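Glucosamine--fructose-6-phosphate aminotransferase [isomerizing] (Francisella tularensis subsp. tularensis, PDB 3TBF) probably converts fructose-6-phosphate to glucosamine-6-phosphate with nitrogen taken from glutamine, the deposited C-terminal part being the sugar-isomerising half of the enzyme. Local coordinates at residues T71-I76 / C84-A89; C134-N137 / L143-E146; F177-A182 / K195-L200; L233-Y238 / D290-N295. All blocks are in the same frame, centred on the assembly; numbering follows the deposited sequence.

Contact 1: residues T71-I76 / C84-A89; sequences TAKYWI and CSVEIA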
loop_
_atom_site.group_PDB
_atom_site.type_symbol
_atom_site.label_atom_id
_atom_site.label_comp_id
_atom_site.label_asym_id
_atom_site.label_seq_id
_atom_site.Cartn_x
_atom_site.Cartn_y
_atom_site.Cartn_z
ATOM N N THR A 71 -6.929 -8.218 -2.988
ATOM C CA THR A 71 -8.339 -8.501 -2.772
ATOM C C THR A 71 -8.406 -9.876 -2.128
ATOM O O THR A 71 -9.071 -10.100 -1.128
ATOM C CB THR A 71 -9.090 -8.485 -4.083
ATOM O OG1 THR A 71 -8.804 -7.273 -4.798
ATOM C CG2 THR A 71 -10.541 -8.579 -3.854
ATOM N N ALA A 72 -7.671 -10.801 -2.690
ATOM C CA ALA A 72 -7.763 -12.209 -2.297
ATOM C C ALA A 72 -7.335 -12.457 -0.855
ATOM O O ALA A 72 -7.706 -13.449 -0.235
ATOM C CB ALA A 72 -6.843 -13.059 -3.235
ATOM N N LYS A 73 -6.469 -11.604 -0.336
ATOM C CA LYS A 73 -5.983 -11.813 1.012
ATOM C C LYS A 73 -7.181 -11.756 1.973
ATOM O O LYS A 73 -7.240 -12.516 2.929
ATOM C CB LYS A 73 -4.903 -10.790 1.348
ATOM C CG LYS A 73 -4.767 -10.472 2.831
ATOM C CD LYS A 73 -3.637 -9.501 3.138
ATOM C CE LYS A 73 -3.342 -9.527 4.649
ATOM N NZ LYS A 73 -2.013 -9.088 4.973
ATOM N N TYR A 74 -8.141 -10.885 1.712
ATOM C CA TYR A 74 -9.276 -10.746 2.617
ATOM C C TYR A 74 -9.988 -12.101 2.640
ATOM O O TYR A 74 -10.348 -12.600 3.721
ATOM C CB TYR A 74 -10.221 -9.639 2.158
ATOM C CG TYR A 74 -9.720 -8.248 2.439
ATOM C CD1 TYR A 74 -8.764 -7.660 1.639
ATOM C CD2 TYR A 74 -10.230 -7.486 3.489
ATOM C CE1 TYR A 74 -8.270 -6.334 1.886
ATOM C CE2 TYR A 74 -9.762 -6.172 3.743
ATOM C CZ TYR A 74 -8.772 -5.607 2.933
ATOM O OH TYR A 74 -8.285 -4.313 3.169
ATOM N N TRP A 75 -10.164 -12.704 1.455
ATOM C CA TRP A 75 -10.935 -13.961 1.296
ATOM C C TRP A 75 -10.162 -15.104 1.959
ATOM O O TRP A 75 -10.741 -15.902 2.674
ATOM C CB TRP A 75 -11.107 -14.335 -0.184
ATOM C CG TRP A 75 -11.965 -13.474 -0.974
ATOM C CD1 TRP A 75 -13.040 -12.766 -0.533
ATOM C CD2 TRP A 75 -11.909 -13.283 -2.397
ATOM N NE1 TRP A 75 -13.650 -12.123 -1.593
ATOM C CE2 TRP A 75 -12.986 -12.440 -2.749
ATOM C CE3 TRP A 75 -11.066 -13.739 -3.393
ATOM C CZ2 TRP A 75 -13.234 -12.031 -4.064
ATOM C CZ3 TRP A 75 -11.315 -13.336 -4.726
ATOM C CH2 TRP A 75 -12.401 -12.485 -5.039
ATOM N N ILE A 76 -8.865 -15.159 1.708
ATOM C CA ILE A 76 -8.046 -16.249 2.208
ATOM C C ILE A 76 -7.996 -16.317 3.718
ATOM O O ILE A 76 -8.137 -17.375 4.304
ATOM C CB ILE A 76 -6.627 -16.210 1.689
ATOM C CG1 ILE A 76 -6.611 -16.509 0.191
ATOM C CG2 ILE A 76 -5.821 -17.261 2.419
ATOM C CD1 ILE A 76 -5.365 -16.160 -0.507
ATOM N N CYS A 84 -1.989 -14.683 5.154
ATOM C CA CYS A 84 -1.636 -14.317 3.787
ATOM C C CYS A 84 -0.904 -12.979 3.751
ATOM O O CYS A 84 -1.333 -12.020 4.409
ATOM C CB CYS A 84 -2.922 -14.213 3.004
ATOM S SG CYS A 84 -2.710 -14.035 1.240
ATOM N N SER A 85 0.210 -12.892 3.032
ATOM C CA SER A 85 0.805 -11.597 2.812
ATOM C C SER A 85 0.881 -11.278 1.318
ATOM O O SER A 85 0.935 -12.190 0.459
ATOM C CB SER A 85 2.185 -11.505 3.460
ATOM O OG SER A 85 3.065 -12.400 2.848
ATOM N N VAL A 86 0.824 -9.995 0.984
ATOM C CA VAL A 86 0.838 -9.679 -0.387
ATOM C C VAL A 86 1.886 -8.651 -0.636
ATOM O O VAL A 86 1.835 -7.612 -0.020
ATOM C CB VAL A 86 -0.504 -9.142 -0.894
ATOM C CG1 VAL A 86 -0.375 -8.921 -2.386
ATOM C CG2 VAL A 86 -1.626 -10.150 -0.662
ATOM N N GLU A 87 2.787 -8.906 -1.589
ATOM C CA GLU A 87 3.866 -7.977 -1.812
ATOM C C GLU A 87 4.158 -7.651 -3.268
ATOM O O GLU A 87 4.092 -8.509 -4.141
ATOM C CB GLU A 87 5.128 -8.468 -1.106
ATOM C CG GLU A 87 6.078 -7.246 -0.693
ATOM C CD GLU A 87 7.223 -7.643 0.254
ATOM O OE1 GLU A 87 6.976 -8.487 1.167
ATOM O OE2 GLU A 87 8.339 -7.081 0.084
ATOM N N ILE A 88 4.496 -6.404 -3.522
ATOM C CA ILE A 88 4.947 -5.997 -4.823
ATOM C C ILE A 88 6.277 -6.645 -5.244
ATOM O O ILE A 88 7.305 -6.621 -4.523
ATOM C CB ILE A 88 5.078 -4.472 -4.908
ATOM C CG1 ILE A 88 3.695 -3.847 -4.866
ATOM C CG2 ILE A 88 5.634 -4.049 -6.280
ATOM C CD1 ILE A 88 3.636 -2.629 -4.009
ATOM N N ALA A 89 6.251 -7.211 -6.440
ATOM C CA ALA A 89 7.382 -7.976 -6.928
ATOM C C ALA A 89 8.692 -7.162 -7.034
ATOM O O ALA A 89 9.743 -7.688 -6.788
ATOM C CB ALA A 89 7.035 -8.539 -8.268
HETATM O O HOH W 1 -0.141 -8.068 2.761
#
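Lys-73 lies across the start of strand 84-88, its foot on apolar side chains and its ammonium group on the backbone. CG stands anti to the backbone N (chi1 153°) and the chain is extended beyond it, which carries the methylenes past the carbonyl of Cys-84. At the end NZ gives a hydrogen bond of 3.1 Å to Cys-84 O, approaching in the carbonyl plane with a C=O...N angle of 156°. One water takes a second hydrogen bond from Lys-73 NZ and also accepts from Val-86 N, so the ammonium is tied to the strand at two residues, once directly and once through solvent. Lower down, Lys-73 CB touches both Cys-84 SG and Val-86 CG2, each at 3.9 Å. The thiol of Cys-84 points toward the helix, where its SG also meets Ile-76 CD1 at 3.8 Å, one turn further along from Lys-73. The axes of the segments, on helix 63-80 and strand 84-88, come within 8.3 Å and are almost antiparallel, at 175°, as expected for the helix and second strand of a right-handed beta-alpha-beta unit (56-61, 63-80, 84-88) in an SIS domain. Glu-77 takes the backbone N-H of Cys-84. Within this chain the strand is outermost in the parallel sheet, beside 56-61; Ile-76 continues onto Ile-57 of that strand and, with Trp-75, onto Thr-178 of helix 165-184.

Contact 2: residues C134-N137 / L143-E146; sequences CICN and LVRE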
loop_
_atom_site.group_PDB
_atom_site.type_symbol
_atom_site.label_atom_id
_atom_site.label_comp_id
_atom_site.label_asym_id
_atom_site.label_seq_id
_atom_site.Cartn_x
_atom_site.Cartn_y
_atom_site.Cartn_z
ATOM N N CYS A 134 1.426 -20.731 -9.654
ATOM C CA CYS A 134 1.195 -19.598 -10.503
ATOM C C CYS A 134 -0.261 -19.468 -10.853
ATOM O O CYS A 134 -0.883 -20.434 -11.264
ATOM C CB CYS A 134 1.943 -19.754 -11.827
ATOM S SG CYS A 134 1.684 -18.217 -12.781
ATOM N N ILE A 135 -0.807 -18.273 -10.721
ATOM C CA ILE A 135 -2.110 -17.971 -11.323
ATOM C C ILE A 135 -1.844 -17.241 -12.628
ATOM O O ILE A 135 -1.512 -16.056 -12.618
ATOM C CB ILE A 135 -2.950 -17.086 -10.445
ATOM C CG1 ILE A 135 -3.063 -17.728 -9.082
ATOM C CG2 ILE A 135 -4.309 -16.758 -11.074
ATOM C CD1 ILE A 135 -4.337 -17.855 -8.653
ATOM N N CYS A 136 -1.951 -17.956 -13.753
ATOM C CA CYS A 136 -1.458 -17.381 -15.034
ATOM C C CYS A 136 -2.458 -17.616 -16.132
ATOM O O CYS A 136 -3.300 -18.471 -16.002
ATOM C CB CYS A 136 -0.045 -17.908 -15.397
ATOM S SG CYS A 136 0.679 -17.353 -17.084
ATOM N N ASN A 137 -2.358 -16.825 -17.193
ATOM C CA ASN A 137 -3.250 -16.912 -18.352
ATOM C C ASN A 137 -2.647 -17.586 -19.611
ATOM O O ASN A 137 -3.381 -18.021 -20.495
ATOM C CB ASN A 137 -3.764 -15.537 -18.756
ATOM C CG ASN A 137 -5.021 -15.634 -19.619
ATOM O OD1 ASN A 137 -5.969 -16.302 -19.240
ATOM N ND2 ASN A 137 -5.025 -14.969 -20.759
ATOM N N LEU A 143 6.682 -18.547 -15.960
ATOM C CA LEU A 143 6.047 -18.694 -14.664
ATOM C C LEU A 143 5.328 -20.033 -14.471
ATOM O O LEU A 143 5.427 -20.635 -13.402
ATOM C CB LEU A 143 5.075 -17.555 -14.409
ATOM C CG LEU A 143 5.667 -16.269 -13.837
ATOM C CD1 LEU A 143 4.524 -15.259 -13.722
ATOM C CD2 LEU A 143 6.385 -16.442 -12.500
ATOM N N VAL A 144 4.586 -20.474 -15.480
ATOM C CA VAL A 144 3.955 -21.785 -15.435
ATOM C C VAL A 144 4.989 -22.916 -15.420
ATOM O O VAL A 144 4.907 -23.820 -14.612
ATOM C CB VAL A 144 2.989 -21.959 -16.593
ATOM C CG1 VAL A 144 2.479 -23.410 -16.661
ATOM C CG2 VAL A 144 1.840 -20.908 -16.519
ATOM N N ARG A 145 5.990 -22.846 -16.269
ATOM C CA ARG A 145 7.000 -23.909 -16.298
ATOM C C ARG A 145 7.793 -24.002 -14.994
ATOM O O ARG A 145 8.096 -25.065 -14.495
ATOM C CB ARG A 145 7.949 -23.741 -17.488
ATOM C CG ARG A 145 7.228 -23.842 -18.844
ATOM C CD ARG A 145 8.228 -23.836 -20.023
ATOM N NE ARG A 145 9.098 -22.666 -19.981
ATOM C CZ ARG A 145 8.948 -21.562 -20.692
ATOM N NH1 ARG A 145 7.945 -21.423 -21.534
ATOM N NH2 ARG A 145 9.832 -20.585 -20.555
ATOM N N GLU A 146 8.096 -22.861 -14.416
ATOM C CA GLU A 146 8.973 -22.868 -13.288
ATOM C C GLU A 146 8.255 -23.010 -11.976
ATOM O O GLU A 146 8.926 -23.184 -10.971
ATOM C CB GLU A 146 9.842 -21.664 -13.320
ATOM C CG GLU A 146 10.740 -21.689 -14.530
ATOM C CD GLU A 146 11.610 -20.453 -14.608
ATOM O OE1 GLU A 146 12.150 -20.039 -13.552
ATOM O OE2 GLU A 146 11.773 -19.893 -15.726
#
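In the first SIS domain, the beta-alpha-beta unit of strand 129-136, helix 142-146 and strand 149-152 folds its short helix back over the strand it has just left. The contact is apolar and buried, made by two cysteines that alternate with Ile-135 along the strand and so both point to the helix. Cys-134 sends SG, anti to its own backbone N at chi1 -176°, against Leu-143, and the sulfur meets Leu-143 CB at 3.8 Å. The CB of Cys-134 also lies 3.9 Å from the backbone oxygen Leu-143 O. Leu-143 itself reaches on to Leu-118 and Leu-121 of helix 115-124, which joins the two helices over one face of the sheet. Ile-135 faces the other way, onto Ala-173 and Leu-174 of helix 165-184, so that the strand is packed on both faces. Backbone hydrogen bonds tie Ile-135 to strand 103-109, and Cys-134 and Cys-136 to strand 149-152, outermost within this chain. One residue further along the helix, Val-144 turns a single methyl to the strand: its CG2 rests on both heavy atoms of the Cys-136 side chain, 3.7 Å from Cys-136 CB and 3.8 Å from Cys-136 SG.

Contact 3: residues F177-A182 / K195-L200; sequences FTLVIA and KYTEEL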
loop_
_atom_site.group_PDB
_atom_site.type_symbol
_atom_site.label_atom_id
_atom_site.label_comp_id
_atom_site.label_asym_id
_atom_site.label_seq_id
_atom_site.Cartn_x
_atom_site.Cartn_y
_atom_site.Cartn_z
ATOM N N PHE A 177 -9.411 -21.061 -5.559
ATOM C CA PHE A 177 -8.300 -21.418 -4.684
ATOM C C PHE A 177 -8.640 -21.251 -3.184
ATOM O O PHE A 177 -8.356 -22.130 -2.378
ATOM C CB PHE A 177 -7.066 -20.566 -5.063
ATOM C CG PHE A 177 -5.929 -20.681 -4.104
ATOM C CD1 PHE A 177 -5.244 -21.854 -3.995
ATOM C CD2 PHE A 177 -5.544 -19.613 -3.332
ATOM C CE1 PHE A 177 -4.187 -21.984 -3.113
ATOM C CE2 PHE A 177 -4.487 -19.736 -2.446
ATOM C CZ PHE A 177 -3.805 -20.932 -2.353
ATOM N N THR A 178 -9.261 -20.144 -2.807
ATOM C CA THR A 178 -9.675 -19.981 -1.418
ATOM C C THR A 178 -10.532 -21.141 -0.993
ATOM O O THR A 178 -10.294 -21.687 0.076
ATOM C CB THR A 178 -10.445 -18.689 -1.190
ATOM O OG1 THR A 178 -9.559 -17.600 -1.385
ATOM C CG2 THR A 178 -10.966 -18.586 0.192
ATOM N N LEU A 179 -11.511 -21.539 -1.813
ATOM C CA LEU A 179 -12.427 -22.613 -1.389
ATOM C C LEU A 179 -11.748 -23.999 -1.401
ATOM O O LEU A 179 -11.976 -24.831 -0.514
ATOM C CB LEU A 179 -13.708 -22.607 -2.206
ATOM C CG LEU A 179 -14.513 -21.298 -2.162
ATOM C CD1 LEU A 179 -15.701 -21.306 -3.163
ATOM C CD2 LEU A 179 -15.063 -21.012 -0.806
ATOM N N VAL A 180 -10.893 -24.255 -2.360
ATOM C CA VAL A 180 -10.101 -25.467 -2.333
ATOM C C VAL A 180 -9.264 -25.624 -1.072
ATOM O O VAL A 180 -9.247 -26.653 -0.465
ATOM C CB VAL A 180 -9.148 -25.523 -3.539
ATOM C CG1 VAL A 180 -8.061 -26.644 -3.333
ATOM C CG2 VAL A 180 -9.980 -25.720 -4.885
ATOM N N ILE A 181 -8.596 -24.555 -0.661
ATOM C CA ILE A 181 -7.788 -24.552 0.554
ATOM C C ILE A 181 -8.675 -24.676 1.762
ATOM O O ILE A 181 -8.369 -25.409 2.685
ATOM C CB ILE A 181 -6.936 -23.249 0.668
ATOM C CG1 ILE A 181 -5.962 -23.201 -0.480
ATOM C CG2 ILE A 181 -6.105 -23.215 1.979
ATOM C CD1 ILE A 181 -5.071 -24.490 -0.595
ATOM N N ALA A 182 -9.777 -23.956 1.749
ATOM C CA ALA A 182 -10.684 -23.971 2.868
ATOM C C ALA A 182 -11.141 -25.377 3.147
ATOM O O ALA A 182 -11.231 -25.787 4.304
ATOM C CB ALA A 182 -11.889 -23.089 2.620
ATOM N N LYS A 195 -22.421 -23.333 -0.786
ATOM C CA LYS A 195 -23.110 -22.050 -0.863
ATOM C C LYS A 195 -22.224 -20.999 -1.557
ATOM O O LYS A 195 -22.680 -20.225 -2.417
ATOM C CB LYS A 195 -23.471 -21.620 0.556
ATOM C CG LYS A 195 -23.832 -20.187 0.753
ATOM C CD LYS A 195 -24.299 -20.016 2.174
ATOM C CE LYS A 195 -23.761 -18.751 2.835
ATOM N NZ LYS A 195 -24.251 -17.535 2.092
ATOM N N TYR A 196 -20.951 -20.983 -1.194
ATOM C CA TYR A 196 -20.021 -20.057 -1.826
ATOM C C TYR A 196 -19.658 -20.458 -3.267
ATOM O O TYR A 196 -19.464 -19.586 -4.103
ATOM C CB TYR A 196 -18.784 -19.894 -0.965
ATOM C CG TYR A 196 -19.118 -19.443 0.426
ATOM C CD1 TYR A 196 -19.943 -18.342 0.632
ATOM C CD2 TYR A 196 -18.647 -20.117 1.530
ATOM C CE1 TYR A 196 -20.261 -17.922 1.884
ATOM C CE2 TYR A 196 -18.989 -19.705 2.809
ATOM C CZ TYR A 196 -19.783 -18.604 2.964
ATOM O OH TYR A 196 -20.159 -18.163 4.201
ATOM N N THR A 197 -19.631 -21.757 -3.565
ATOM C CA THR A 197 -19.475 -22.184 -4.931
ATOM C C THR A 197 -20.645 -21.659 -5.790
ATOM O O THR A 197 -20.414 -21.189 -6.907
ATOM C CB THR A 197 -19.379 -23.705 -5.060
ATOM O OG1 THR A 197 -18.329 -24.194 -4.231
ATOM C CG2 THR A 197 -19.019 -24.100 -6.474
ATOM N N GLU A 198 -21.875 -21.723 -5.278
ATOM C CA GLU A 198 -23.037 -21.196 -6.009
ATOM C C GLU A 198 -22.933 -19.709 -6.201
ATOM O O GLU A 198 -23.340 -19.195 -7.213
ATOM C CB GLU A 198 -24.396 -21.534 -5.344
ATOM C CG GLU A 198 -24.759 -23.044 -5.443
ATOM C CD GLU A 198 -24.877 -23.618 -6.932
ATOM O OE1 GLU A 198 -25.818 -23.190 -7.671
ATOM O OE2 GLU A 198 -24.064 -24.514 -7.349
ATOM N N GLU A 199 -22.392 -19.006 -5.220
ATOM C CA GLU A 199 -22.190 -17.602 -5.378
ATOM C C GLU A 199 -21.199 -17.288 -6.526
ATOM O O GLU A 199 -21.391 -16.327 -7.252
ATOM C CB GLU A 199 -21.726 -17.001 -4.040
ATOM C CG GLU A 199 -21.201 -15.596 -4.150
ATOM C CD GLU A 199 -20.880 -14.922 -2.776
ATOM O OE1 GLU A 199 -20.945 -15.573 -1.682
ATOM O OE2 GLU A 199 -20.536 -13.717 -2.838
ATOM N N LEU A 200 -20.139 -18.074 -6.669
ATOM C CA LEU A 200 -19.200 -17.881 -7.774
ATOM C C LEU A 200 -19.939 -18.131 -9.084
ATOM O O LEU A 200 -19.795 -17.366 -10.018
ATOM C CB LEU A 200 -17.978 -18.803 -7.671
ATOM C CG LEU A 200 -17.015 -18.569 -6.502
ATOM C CD1 LEU A 200 -15.711 -19.448 -6.583
ATOM C CD2 LEU A 200 -16.643 -17.067 -6.290
#
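This is a buried, apolar helix-helix contact in which one leucine of helix 165-184 projects into the side of helix 190-201. Leu-179 does all the touching from its segment. Its two methyls divide the work: CD2 rests on Tyr-196 CB at 3.9 Å, while CD1 meets Leu-200 CD1 at the same distance, the two leucines reaching toward each other tip to tip. Leu-179 and Tyr-196 instead cross at about a right angle, and the phenol leads away from the contact to an edge-to-face meeting with Tyr-79. The segments are nearly antiparallel, at 168°, as in a helical hairpin whose first helix covers the sheet of the first SIS domain and whose second lies farther out. The segment axes come no closer than 11.0 Å, a wide spacing bridged by the length of Leu-179. Ile-38 of the small strand 37-38 packs on both Leu-179 and Thr-197. Thr-197 OG1 sits anti to its carbonyl carbon (chi1 -55°), beside the backbone N, and hydrogen-bonds Ile-193 O one turn back in its own helix; toward Leu-179 CD1 it offers just a van der Waals approach of 4.0 Å.

Contact 4: residues L233-Y238 / D290-N295; sequences LGRGLY and DKTLSN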
loop_
_atom_site.group_PDB
_atom_site.type_symbol
_atom_site.label_atom_id
_atom_site.label_comp_id
_atom_site.label_asym_id
_atom_site.label_seq_id
_atom_site.Cartn_x
_atom_site.Cartn_y
_atom_site.Cartn_z
ATOM N N LEU A 233 -12.481 5.588 -3.616
ATOM C CA LEU A 233 -12.673 5.190 -2.237
ATOM C C LEU A 233 -13.286 3.800 -2.091
ATOM O O LEU A 233 -14.209 3.443 -2.812
ATOM C CB LEU A 233 -13.620 6.180 -1.521
ATOM C CG LEU A 233 -13.136 7.609 -1.323
ATOM C CD1 LEU A 233 -14.200 8.376 -0.533
ATOM C CD2 LEU A 233 -11.769 7.694 -0.644
ATOM N N GLY A 234 -12.790 3.040 -1.127
ATOM C CA GLY A 234 -13.379 1.748 -0.790
ATOM C C GLY A 234 -12.807 1.290 0.537
ATOM O O GLY A 234 -11.768 1.772 0.957
ATOM N N ARG A 235 -13.477 0.344 1.170
ATOM C CA ARG A 235 -13.092 -0.187 2.447
ATOM C C ARG A 235 -13.066 -1.682 2.351
ATOM O O ARG A 235 -13.923 -2.279 1.704
ATOM C CB ARG A 235 -14.161 0.157 3.469
ATOM C CG ARG A 235 -13.829 1.344 4.364
ATOM C CD ARG A 235 -14.801 1.385 5.526
ATOM N NE ARG A 235 -14.553 2.489 6.429
ATOM C CZ ARG A 235 -13.809 2.427 7.528
ATOM N NH1 ARG A 235 -13.201 1.298 7.908
ATOM N NH2 ARG A 235 -13.669 3.522 8.249
ATOM N N GLY A 236 -12.179 -2.323 3.087
ATOM C CA GLY A 236 -12.192 -3.794 3.121
ATOM C C GLY A 236 -11.765 -4.373 1.781
ATOM O O GLY A 236 -10.853 -3.850 1.109
ATOM N N LEU A 237 -12.434 -5.450 1.381
ATOM C CA LEU A 237 -12.286 -6.013 0.059
ATOM C C LEU A 237 -12.310 -4.966 -1.063
ATOM O O LEU A 237 -11.716 -5.192 -2.086
ATOM C CB LEU A 237 -13.471 -6.923 -0.215
ATOM C CG LEU A 237 -13.346 -8.387 0.152
ATOM C CD1 LEU A 237 -14.770 -9.115 0.278
ATOM C CD2 LEU A 237 -12.459 -8.976 -0.928
ATOM N N TYR A 238 -13.027 -3.852 -0.892
ATOM C CA TYR A 238 -13.309 -2.928 -2.005
ATOM C C TYR A 238 -12.258 -1.838 -2.102
ATOM O O TYR A 238 -12.261 -1.028 -3.051
ATOM C CB TYR A 238 -14.738 -2.352 -1.872
ATOM C CG TYR A 238 -15.696 -3.496 -1.705
ATOM C CD1 TYR A 238 -16.166 -4.166 -2.806
ATOM C CD2 TYR A 238 -16.045 -3.981 -0.452
ATOM C CE1 TYR A 238 -16.968 -5.307 -2.676
ATOM C CE2 TYR A 238 -16.866 -5.106 -0.301
ATOM C CZ TYR A 238 -17.306 -5.767 -1.424
ATOM O OH TYR A 238 -18.093 -6.884 -1.322
ATOM N N ASP A 290 -22.418 1.802 7.412
ATOM C CA ASP A 290 -22.539 3.002 8.228
ATOM C C ASP A 290 -21.195 3.733 8.355
ATOM O O ASP A 290 -21.140 4.979 8.271
ATOM C CB ASP A 290 -23.193 2.661 9.572
ATOM C CG ASP A 290 -24.726 2.401 9.447
ATOM O OD1 ASP A 290 -25.327 2.672 8.372
ATOM O OD2 ASP A 290 -25.355 1.954 10.437
ATOM N N LYS A 291 -20.099 2.988 8.480
ATOM C CA LYS A 291 -18.782 3.660 8.497
ATOM C C LYS A 291 -18.531 4.392 7.172
ATOM O O LYS A 291 -18.027 5.528 7.158
ATOM C CB LYS A 291 -17.599 2.697 8.690
ATOM C CG LYS A 291 -17.731 1.587 9.700
ATOM C CD LYS A 291 -17.785 2.070 11.099
ATOM C CE LYS A 291 -17.949 0.856 12.042
ATOM N NZ LYS A 291 -19.183 -0.016 11.825
ATOM N N THR A 292 -18.884 3.721 6.069
ATOM C CA THR A 292 -18.590 4.238 4.745
ATOM C C THR A 292 -19.419 5.486 4.447
ATOM O O THR A 292 -18.909 6.489 3.946
ATOM C CB THR A 292 -18.798 3.147 3.678
ATOM O OG1 THR A 292 -17.684 2.241 3.701
ATOM C CG2 THR A 292 -18.912 3.755 2.310
ATOM N N LEU A 293 -20.694 5.428 4.782
ATOM C CA LEU A 293 -21.572 6.599 4.651
ATOM C C LEU A 293 -21.069 7.786 5.495
ATOM O O LEU A 293 -21.144 8.966 5.082
ATOM C CB LEU A 293 -22.993 6.240 5.096
ATOM C CG LEU A 293 -23.749 5.381 4.107
ATOM C CD1 LEU A 293 -25.050 4.829 4.773
ATOM C CD2 LEU A 293 -24.057 6.193 2.843
ATOM N N SER A 294 -20.537 7.446 6.665
ATOM C CA SER A 294 -19.927 8.431 7.528
ATOM C C SER A 294 -18.653 9.019 6.880
ATOM O O SER A 294 -18.441 10.237 6.924
ATOM C CB SER A 294 -19.655 7.804 8.896
ATOM O OG SER A 294 -18.853 8.645 9.672
ATOM N N ASN A 295 -17.822 8.177 6.256
ATOM C CA ASN A 295 -16.626 8.679 5.559
ATOM C C ASN A 295 -17.020 9.509 4.345
ATOM O O ASN A 295 -16.417 10.534 4.014
ATOM C CB ASN A 295 -15.733 7.537 5.108
ATOM C CG ASN A 295 -15.246 6.655 6.267
ATOM O OD1 ASN A 295 -15.152 5.426 6.108
ATOM N ND2 ASN A 295 -14.909 7.271 7.419
#
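Arg-235, in the loop that follows strand 229-234 of the second SIS domain, stretches across to helix 289-301 and fastens onto the side-chain amide of Asn-295. The loop leaves the C-terminal end of a strand of the parallel sheet, and a type II' beta turn from Arg-235 to Tyr-238 leads into the next helix. Extended from CG to NE, the arginine presents the NE side of its guanidinium to a single acceptor. NE donates to Asn-295 OD1 at 3.0 Å with an N-H...O angle of 157°, nearly in line with the amide C=O. NH2 of Arg-235 donates to the same Asn-295 OD1 at 3.2 Å, less straight at 143°, using a lone pair in the carbonyl plane. With the guanidinium and amide planes only 17° apart, both bonds lie close to one plane and restrain rotation of either group. The third donor group, NH1, makes a weak hydrogen bond to Ser-90 O of the second subunit, whose Tyr-94 also packs on Arg-235 and Lys-291; Glu-91 of that subunit takes the N-H of Gly-236. Lys-291 covers part of one guanidinium face with its CB, which lies 3.8 Å from Arg-235 NE, before its chain bends away. The arginine's aliphatic part runs alongside Thr-292, pointing the opposite way; the threonine hydroxyl makes a weak hydrogen bond back to Leu-288 O, four residues earlier, and meets the arginine in van der Waals contact, OG1 standing 3.5 Å from Arg-235 CD.

Contacts 2, 3 and 4 are buried and contact 1 partly so. Contacts 2 and 3 are apolar, and the second subunit touches neither; contacts 1 and 4 add hydrogen bonds from a basic side chain, and both reach that subunit. Contacts 1 and 2 share one sheet, contact 1 on edge strand 84-88, contact 2 on strand 129-136, one in from the other edge, about 17 Å apart between centres. Contact 3 stands on contact 1 through Thr-178, which packs against Trp-75 and Ile-76, with helix 190-201 lying farther out. Contact 4 lies in the other SIS domain, yet its Leu-237 packs on Thr-71, Tyr-74 and Trp-75 of contact 1. Contact 2 is remote from it, about 34 Å between centres.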